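PDB 1RE5: 3-carboxy-cis,cis-muconate cycloisomerase from Pseudomonas putida, which belongs to the mostly helical fumarase/aspartase (lyase) superfamily, whose members include adenylosuccinate lyase, and is assembled here from four copies of the chain. Local coordinates for residues Leu187-Phe192 with Arg230-Glu235. Sequence-based numbering, arbitrary orientation.
Sequences LLVLQF and RDRLVE
V189 and R232 carry the middle of this buried contact, their side chains crossing at about a right angle. CG2 of V189 touches CD of R232 at 3.5 Å, while V189 CG1 lies 3.8 Å from R232 NH1, so the valine meets the last methylene (CD) of R232 as well as its guanidinium, which it approaches obliquely. R232 bends at chi3 (-122°), turning the guanidinium off the line of the extended CA-CB-CG-CD chain. The guanidinium makes a cation-pi contact with W226, and NH1 a weak hydrogen bond to R186 O. Beside this pair, CG of L187 stands anti to the backbone N (chi1 176°), which carries the L187 CD1 branch to 3.7 Å from R232 O and 4.2 Å from L233 CD2. No hydrogen bond joins the two segments. Q191 comes near the edge of the R230 guanidinium, but that charge is met by salt bridges to E323 and D111. R230 is the N-cap residue of helix 231-257, whose first turn also faces a second subunit, where D231 pairs with R175 and R179 of that chain. After L187 the backbone leaves helix 162-187 through an inverse gamma turn centred on L188, with V189 N bonded to L187 O at 2.8 Å. The contact thus packs the exit of one long helix against the start of another within the long helical body characteristic of the fumarase/aspartase superfamily.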
ATOM      1  N   LEU D 187      10.248 -20.853  -8.336  1.00 26.36           N
ATOM      2  CA  LEU D 187      10.698 -19.602  -8.942  1.00 25.86           C
ATOM      3  C   LEU D 187      11.635 -19.718 -10.132  1.00 26.58           C
ATOM      4  O   LEU D 187      11.455 -19.027 -11.132  1.00 27.05           O
ATOM      5  CB  LEU D 187      11.388 -18.734  -7.891  1.00 23.46           C
ATOM      6  CG  LEU D 187      12.004 -17.437  -8.418  1.00 22.72           C
ATOM      7  CD1 LEU D 187      10.916 -16.424  -8.787  1.00 20.72           C
ATOM      8  CD2 LEU D 187      12.905 -16.864  -7.349  1.00 24.19           C
ATOM      9  N   LEU D 188      12.644 -20.575 -10.012  1.00 26.97           N
ATOM     10  CA  LEU D 188      13.635 -20.748 -11.063  1.00 26.92           C
ATOM     11  C   LEU D 188      13.147 -21.585 -12.237  1.00 27.62           C
ATOM     12  O   LEU D 188      13.606 -22.713 -12.449  1.00 29.23           O
ATOM     13  CB  LEU D 188      14.911 -21.356 -10.470  1.00 26.33           C
ATOM     14  CG  LEU D 188      15.530 -20.537  -9.329  1.00 25.94           C
ATOM     15  CD1 LEU D 188      16.842 -21.160  -8.859  1.00 25.65           C
ATOM     16  CD2 LEU D 188      15.764 -19.118  -9.810  1.00 25.74           C
ATOM     17  N   VAL D 189      12.211 -21.025 -12.997  1.00 26.71           N
ATOM     18  CA  VAL D 189      11.662 -21.697 -14.163  1.00 25.53           C
ATOM     19  C   VAL D 189      11.923 -20.857 -15.407  1.00 26.31           C
ATOM     20  O   VAL D 189      12.146 -19.640 -15.322  1.00 24.82           O
ATOM     21  CB  VAL D 189      10.138 -21.933 -14.030  1.00 26.12           C
ATOM     22  CG1 VAL D 189       9.866 -22.988 -12.970  1.00 23.76           C
ATOM     23  CG2 VAL D 189       9.420 -20.615 -13.691  1.00 25.47           C
ATOM     24  N   LEU D 190      11.899 -21.521 -16.559  1.00 26.88           N
ATOM     25  CA  LEU D 190      12.137 -20.861 -17.830  1.00 27.85           C
ATOM     26  C   LEU D 190      10.855 -20.212 -18.350  1.00 28.27           C
ATOM     27  O   LEU D 190       9.753 -20.681 -18.053  1.00 27.93           O
ATOM     28  CB  LEU D 190      12.629 -21.881 -18.860  1.00 27.76           C
ATOM     29  CG  LEU D 190      12.708 -21.358 -20.301  1.00 27.08           C
ATOM     30  CD1 LEU D 190      13.981 -20.532 -20.470  1.00 26.00           C
ATOM     31  CD2 LEU D 190      12.666 -22.523 -21.278  1.00 26.80           C
ATOM     32  N   GLN D 191      11.007 -19.128 -19.107  1.00 28.15           N
ATOM     33  CA  GLN D 191       9.865 -18.449 -19.711  1.00 28.87           C
ATOM     34  C   GLN D 191      10.077 -18.548 -21.214  1.00 30.35           C
ATOM     35  O   GLN D 191      10.840 -17.766 -21.803  1.00 29.49           O
ATOM     36  CB  GLN D 191       9.796 -16.966 -19.337  1.00 28.39           C
ATOM     37  CG  GLN D 191       8.565 -16.289 -19.932  1.00 26.22           C
ATOM     38  CD  GLN D 191       7.287 -16.668 -19.199  1.00 26.29           C
ATOM     39  OE1 GLN D 191       6.836 -15.935 -18.312  1.00 28.68           O
ATOM     40  NE2 GLN D 191       6.709 -17.817 -19.547  1.00 21.45           N
ATOM     41  N   PHE D 192       9.399 -19.510 -21.832  1.00 31.17           N
ATOM     42  CA  PHE D 192       9.534 -19.727 -23.268  1.00 30.89           C
ATOM     43  C   PHE D 192       8.169 -20.096 -23.831  1.00 29.75           C
ATOM     44  O   PHE D 192       7.729 -21.244 -23.720  1.00 29.99           O
ATOM     45  CB  PHE D 192      10.544 -20.857 -23.506  1.00 32.27           C
ATOM     46  CG  PHE D 192      10.968 -21.010 -24.937  1.00 32.75           C
ATOM     47  CD1 PHE D 192      11.494 -19.925 -25.642  1.00 32.72           C
ATOM     48  CD2 PHE D 192      10.876 -22.245 -25.571  1.00 31.30           C
ATOM     49  CE1 PHE D 192      11.926 -20.074 -26.967  1.00 32.79           C
ATOM     50  CE2 PHE D 192      11.303 -22.402 -26.885  1.00 32.69           C
ATOM     51  CZ  PHE D 192      11.832 -21.312 -27.587  1.00 32.02           C
ATOM     52  N   ARG D 230       1.726 -14.269 -12.917  1.00 20.23           N
ATOM     53  CA  ARG D 230       2.911 -13.792 -12.208  1.00 19.43           C
ATOM     54  C   ARG D 230       3.094 -14.174 -10.727  1.00 20.14           C
ATOM     55  O   ARG D 230       3.964 -13.609 -10.043  1.00 19.48           O
ATOM     56  CB  ARG D 230       2.965 -12.269 -12.341  1.00 18.69           C
ATOM     57  CG  ARG D 230       2.346 -11.742 -13.624  1.00 18.08           C
ATOM     58  CD  ARG D 230       3.178 -12.134 -14.809  1.00 18.01           C
ATOM     59  NE  ARG D 230       4.399 -11.341 -14.888  1.00 20.83           N
ATOM     60  CZ  ARG D 230       5.449 -11.670 -15.637  1.00 21.87           C
ATOM     61  NH1 ARG D 230       5.426 -12.782 -16.365  1.00 22.86           N
ATOM     62  NH2 ARG D 230       6.518 -10.887 -15.669  1.00 20.64           N
ATOM     63  N   ASP D 231       2.320 -15.134 -10.229  1.00 18.83           N
ATOM     64  CA  ASP D 231       2.441 -15.504  -8.827  1.00 20.07           C
ATOM     65  C   ASP D 231       3.864 -15.839  -8.383  1.00 21.77           C
ATOM     66  O   ASP D 231       4.250 -15.530  -7.255  1.00 22.46           O
ATOM     67  CB  ASP D 231       1.528 -16.676  -8.513  1.00 20.69           C
ATOM     68  CG  ASP D 231       1.833 -17.871  -9.363  1.00 21.93           C
ATOM     69  OD1 ASP D 231       2.220 -18.928  -8.814  1.00 22.22           O
ATOM     70  OD2 ASP D 231       1.693 -17.736 -10.592  1.00 23.75           O
ATOM     71  N   ARG D 232       4.648 -16.465  -9.256  1.00 22.83           N
ATOM     72  CA  ARG D 232       6.017 -16.824  -8.898  1.00 23.08           C
ATOM     73  C   ARG D 232       6.843 -15.610  -8.471  1.00 23.97           C
ATOM     74  O   ARG D 232       7.550 -15.655  -7.455  1.00 24.12           O
ATOM     75  CB  ARG D 232       6.711 -17.541 -10.066  1.00 23.91           C
ATOM     76  CG  ARG D 232       6.244 -18.977 -10.271  1.00 25.84           C
ATOM     77  CD  ARG D 232       6.888 -19.622 -11.493  1.00 26.56           C
ATOM     78  NE  ARG D 232       5.862 -20.061 -12.433  1.00 28.81           N
ATOM     79  CZ  ARG D 232       5.563 -21.331 -12.671  1.00 28.58           C
ATOM     80  NH1 ARG D 232       6.221 -22.295 -12.048  1.00 31.64           N
ATOM     81  NH2 ARG D 232       4.588 -21.636 -13.507  1.00 27.89           N
ATOM     82  N   LEU D 233       6.755 -14.518  -9.231  1.00 23.51           N
ATOM     83  CA  LEU D 233       7.529 -13.318  -8.896  1.00 22.29           C
ATOM     84  C   LEU D 233       6.984 -12.620  -7.640  1.00 21.82           C
ATOM     85  O   LEU D 233       7.742 -12.112  -6.808  1.00 21.11           O
ATOM     86  CB  LEU D 233       7.524 -12.338 -10.078  1.00 21.64           C
ATOM     87  CG  LEU D 233       7.972 -12.884 -11.441  1.00 22.28           C
ATOM     88  CD1 LEU D 233       7.962 -11.763 -12.486  1.00 20.29           C
ATOM     89  CD2 LEU D 233       9.368 -13.476 -11.317  1.00 22.64           C
ATOM     90  N   VAL D 234       5.665 -12.595  -7.502  1.00 21.35           N
ATOM     91  CA  VAL D 234       5.050 -11.952  -6.359  1.00 20.78           C
ATOM     92  C   VAL D 234       5.345 -12.732  -5.078  1.00 21.71           C
ATOM     93  O   VAL D 234       5.522 -12.137  -4.016  1.00 21.77           O
ATOM     94  CB  VAL D 234       3.546 -11.815  -6.575  1.00 21.06           C
ATOM     95  CG1 VAL D 234       2.897 -11.142  -5.382  1.00 20.97           C
ATOM     96  CG2 VAL D 234       3.305 -11.000  -7.837  1.00 20.69           C
ATOM     97  N   GLU D 235       5.412 -14.057  -5.161  1.00 21.73           N
ATOM     98  CA  GLU D 235       5.736 -14.835  -3.967  1.00 21.68           C
ATOM     99  C   GLU D 235       7.154 -14.527  -3.484  1.00 22.40           C
ATOM    100  O   GLU D 235       7.390 -14.358  -2.286  1.00 22.82           O
ATOM    101  CB  GLU D 235       5.638 -16.323  -4.232  1.00 21.35           C
ATOM    102  CG  GLU D 235       6.354 -17.156  -3.190  1.00 21.24           C
ATOM    103  CD  GLU D 235       6.127 -18.636  -3.396  1.00 23.58           C
ATOM    104  OE1 GLU D 235       6.337 -19.127  -4.531  1.00 23.54           O
ATOM    105  OE2 GLU D 235       5.734 -19.306  -2.418  1.00 24.13           O
TER